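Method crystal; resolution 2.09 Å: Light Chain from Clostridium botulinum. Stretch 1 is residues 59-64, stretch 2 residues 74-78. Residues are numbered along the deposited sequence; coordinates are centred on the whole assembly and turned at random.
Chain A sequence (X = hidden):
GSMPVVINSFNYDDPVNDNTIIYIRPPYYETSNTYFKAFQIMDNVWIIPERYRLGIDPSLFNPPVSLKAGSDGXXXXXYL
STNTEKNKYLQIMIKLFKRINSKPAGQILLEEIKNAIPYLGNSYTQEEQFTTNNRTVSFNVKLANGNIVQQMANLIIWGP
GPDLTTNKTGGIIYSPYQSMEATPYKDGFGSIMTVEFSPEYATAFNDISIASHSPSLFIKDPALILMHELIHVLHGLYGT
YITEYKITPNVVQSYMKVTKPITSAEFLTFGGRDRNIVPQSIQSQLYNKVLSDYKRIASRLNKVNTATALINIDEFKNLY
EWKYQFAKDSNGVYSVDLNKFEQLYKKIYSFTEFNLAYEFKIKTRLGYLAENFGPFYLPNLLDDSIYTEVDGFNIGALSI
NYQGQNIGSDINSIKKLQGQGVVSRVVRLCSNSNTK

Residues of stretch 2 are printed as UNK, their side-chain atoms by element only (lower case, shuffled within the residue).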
ATOM      1  N   SER A  59      32.474  22.109  -5.954  1.00 58.09           N
ATOM      2  CA  SER A  59      32.638  22.862  -4.724  1.00 51.14           C
ATOM      3  C   SER A  59      31.271  23.304  -4.217  1.00 41.90           C
ATOM      4  O   SER A  59      31.116  23.593  -3.051  1.00 42.62           O
ATOM      5  CB  SER A  59      33.559  24.067  -4.945  1.00 52.77           C
ATOM      6  OG  SER A  59      32.841  25.161  -5.492  1.00 51.36           O
ATOM      7  N   LEU A  60      30.268  23.313  -5.091  1.00 44.61           N
ATOM      8  CA  LEU A  60      28.943  23.775  -4.697  1.00 46.00           C
ATOM      9  C   LEU A  60      28.207  22.793  -3.785  1.00 40.51           C
ATOM     10  O   LEU A  60      27.255  23.188  -3.104  1.00 39.88           O
ATOM     11  CB  LEU A  60      28.090  24.068  -5.932  1.00 47.64           C
ATOM     12  CG  LEU A  60      28.616  25.202  -6.823  1.00 53.36           C
ATOM     13  CD1 LEU A  60      27.812  25.315  -8.128  1.00 49.33           C
ATOM     14  CD2 LEU A  60      28.640  26.525  -6.067  1.00 49.37           C
ATOM     15  N   PHE A  61      28.656  21.540  -3.733  1.00 36.48           N
ATOM     16  CA  PHE A  61      27.996  20.532  -2.893  1.00 40.52           C
ATOM     17  C   PHE A  61      28.289  20.771  -1.421  1.00 41.47           C
ATOM     18  O   PHE A  61      27.587  20.250  -0.557  1.00 31.99           O
ATOM     19  CB  PHE A  61      28.415  19.117  -3.279  1.00 36.78           C
ATOM     20  CG  PHE A  61      27.759  18.626  -4.537  1.00 35.65           C
ATOM     21  CD1 PHE A  61      28.285  18.957  -5.786  1.00 31.32           C
ATOM     22  CD2 PHE A  61      26.611  17.862  -4.477  1.00 29.06           C
ATOM     23  CE1 PHE A  61      27.675  18.531  -6.943  1.00 32.59           C
ATOM     24  CE2 PHE A  61      26.006  17.428  -5.622  1.00 32.55           C
ATOM     25  CZ  PHE A  61      26.529  17.759  -6.860  1.00 31.96           C
ATOM     26  N   ASN A  62      29.336  21.549  -1.150  1.00 39.34           N
ATOM     27  CA  ASN A  62      29.735  21.827   0.212  1.00 44.68           C
ATOM     28  C   ASN A  62      30.014  23.317   0.456  1.00 55.29           C
ATOM     29  O   ASN A  62      31.146  23.688   0.778  1.00 51.54           O
ATOM     30  CB  ASN A  62      30.973  21.012   0.556  1.00 38.95           C
ATOM     31  CG  ASN A  62      31.220  20.942   2.031  1.00 48.78           C
ATOM     32  OD1 ASN A  62      30.289  21.062   2.836  1.00 49.76           O
ATOM     33  ND2 ASN A  62      32.483  20.799   2.410  1.00 51.55           N
ATOM     34  N   PRO A  63      28.977  24.168   0.354  1.00 58.70           N
ATOM     35  CA  PRO A  63      29.196  25.623   0.460  1.00 61.28           C
ATOM     36  C   PRO A  63      29.692  26.071   1.834  1.00 61.55           C
ATOM     37  O   PRO A  63      29.301  25.485   2.844  1.00 57.47           O
ATOM     38  CB  PRO A  63      27.809  26.222   0.191  1.00 59.83           C
ATOM     39  CG  PRO A  63      26.836  25.125   0.443  1.00 54.86           C
ATOM     40  CD  PRO A  63      27.550  23.802   0.381  1.00 53.79           C
ATOM     41  N   PRO A  64      30.522  27.130   1.867  1.00 67.22           N
ATOM     42  CA  PRO A  64      31.097  27.703   3.092  1.00 73.01           C
ATOM     43  C   PRO A  64      30.035  28.361   3.966  1.00 77.11           C
ATOM     44  O   PRO A  64      28.911  28.563   3.504  1.00 71.65           O
ATOM     45  CB  PRO A  64      32.089  28.742   2.563  1.00 68.77           C
ATOM     46  CG  PRO A  64      31.558  29.115   1.225  1.00 68.35           C
ATOM     47  CD  PRO A  64      30.991  27.842   0.666  1.00 67.59           C
ATOM     48  N   UNK A  74      19.354  23.677   2.071  1.00 36.58           N
ATOM     49  CA  UNK A  74      20.099  22.828   2.988  1.00 30.96           C
ATOM     50  C   UNK A  74      21.121  21.993   2.203  1.00 37.45           C
ATOM     51  O   UNK A  74      20.812  21.454   1.141  1.00 36.97           O
ATOM     52  c   UNK A  74      19.865  21.061   4.788  1.00 36.53           C
ATOM     53  c   UNK A  74      19.144  21.918   3.786  1.00 33.25           C
ATOM     54  o   UNK A  74      21.970  18.755   7.542  1.00 39.92           O
ATOM     55  c   UNK A  74      21.267  19.505   6.625  1.00 39.10           C
ATOM     56  c   UNK A  74      20.764  18.919   5.470  1.00 32.57           C
ATOM     57  c   UNK A  74      20.393  21.617   5.943  1.00 37.37           C
ATOM     58  c   UNK A  74      21.081  20.845   6.860  1.00 37.18           C
ATOM     59  c   UNK A  74      20.070  19.706   4.557  1.00 31.32           C
ATOM     60  N   UNK A  75      22.319  21.855   2.758  1.00 33.66           N
ATOM     61  CA  UNK A  75      23.432  21.248   2.051  1.00 32.86           C
ATOM     62  C   UNK A  75      24.068  20.147   2.870  1.00 30.44           C
ATOM     63  O   UNK A  75      24.245  20.296   4.065  1.00 35.90           O
ATOM     64  c   UNK A  75      23.238  24.450   1.264  1.00 38.53           C
ATOM     65  c   UNK A  75      22.729  25.408   0.397  1.00 40.23           C
ATOM     66  c   UNK A  75      22.936  25.271  -0.973  1.00 37.04           C
ATOM     67  c   UNK A  75      24.151  23.246  -0.599  1.00 37.36           C
ATOM     68  c   UNK A  75      24.477  22.315   1.703  1.00 36.84           C
ATOM     69  c   UNK A  75      23.657  24.190  -1.463  1.00 34.02           C
ATOM     70  c   UNK A  75      23.959  23.367   0.776  1.00 39.98           C
ATOM     71  N   UNK A  76      24.393  19.042   2.212  1.00 29.72           N
ATOM     72  CA  UNK A  76      25.120  17.931   2.829  1.00 30.70           C
ATOM     73  C   UNK A  76      25.735  17.054   1.731  1.00 33.16           C
ATOM     74  O   UNK A  76      25.026  16.325   1.030  1.00 37.66           O
ATOM     75  o   UNK A  76      26.080  15.676   4.121  1.00 38.40           O
ATOM     76  o   UNK A  76      24.335  15.516   5.474  1.00 39.53           O
ATOM     77  c   UNK A  76      24.927  16.027   4.492  1.00 36.98           C
ATOM     78  c   UNK A  76      24.195  17.113   3.728  1.00 34.01           C
ATOM     79  N   UNK A  77      27.064  17.119   1.582  1.00 40.47           N
ATOM     80  CA  UNK A  77      27.754  16.430   0.491  1.00 39.80           C
ATOM     81  C   UNK A  77      27.657  14.924   0.629  1.00 34.48           C
ATOM     82  O   UNK A  77      27.933  14.231  -0.330  1.00 37.18           O
ATOM     83  c   UNK A  77      28.006  17.822   2.465  1.00 39.16           C
ATOM     84  c   UNK A  77      29.178  18.027   1.590  1.00 44.55           C
ATOM     85  c   UNK A  77      29.214  16.891   0.631  1.00 38.81           C
ATOM     86  N   UNK A  78      27.304  14.432   1.814  1.00 42.52           N
ATOM     87  CA  UNK A  78      27.309  12.996   2.066  1.00 43.73           C
ATOM     88  C   UNK A  78      25.968  12.304   1.822  1.00 39.71           C
ATOM     89  O   UNK A  78      25.898  11.079   1.842  1.00 38.13           O
ATOM     90  n   UNK A  78      29.566  13.604   4.822  1.00 52.96           N
ATOM     91  o   UNK A  78      30.059  12.660   2.855  1.00 57.05           O
ATOM     92  c   UNK A  78      27.766  12.718   3.498  1.00 49.24           C
ATOM     93  c   UNK A  78      29.231  12.999   3.698  1.00 51.99           C
TER
HETATM   94  O   HOH W   1      24.992  19.175  -0.576  1.00 24.85           O

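Position 74 carries eight side-chain atoms, seven carbons and one oxygen: a single carbon leads into a six-membered carbon ring, and the oxygen sits on the ring atom farthest from the backbone. The side chain is out of reach of stretch 1. A phenol ring of this kind identifies Tyr74, with chi1 in the t well.

Position 75 has seven side-chain atoms, all carbon, again one carbon followed by a six-membered ring, but here the ring bears no oxygen. Its CA-to-CB bond points toward stretch 1, where the ring offers one face to Pro63. The residue is Phe75. Pro63 CG lies 3.4 Å from Phe75 CG and 3.5 Å from the centroid of the Phe75 ring, only 19° off the ring normal, the geometry of a CH-pi contact. Leu60 O approaches the same ring obliquely, 4.0 Å from Phe75 CD1.

At position 76 there are four side-chain atoms, two carbons, the second of which forks into two oxygens. The CA-to-CB bond points away from stretch 1, and the side chain keeps clear of it. This short carboxylate is Asp76. Its side chain serves its own stretch instead: the backbone N of position 78 donates a hydrogen bond to Asp76 OD1 at 2.9 Å.

Position 77 shows three carbons that close a ring onto the backbone nitrogen, and one ring carbon comes close to both Phe61 O and Asn62 OD1. The closed ring defines Pro77. It is puckered C-gamma exo, and Pro77 CG lies 3.5 Å from Phe61 O and 3.5 Å from Asn62 OD1. With its nitrogen locked in the ring, this residue has no backbone N-H to offer Phe61 O.

Position 78 has four side-chain atoms, two carbons, the second bearing one oxygen and one nitrogen. The side chain does not reach stretch 1. This carboxamide is Asn78.

No direct hydrogen bond joins the stretches, and the contact, which buries 246 Å² in all, relies on packing and one water. Pro63 covers a face of the Phe75 ring, while Pro77 packs beside the Phe61 carbonyl and the Asn62 side chain, where the CA atoms of the two stretches come nearest, 5.3 Å between Phe61 CA and Pro77 CA. Water 1 spans the polar gap, its O donating to Phe61 O at 2.8 Å and accepting from Asp76 N at 2.9 Å. Phe61 thus contributes chiefly through its carbonyl, as the end of its side chain leads away from stretch 2.

Stretch 2, residues 74-78: YFDPN
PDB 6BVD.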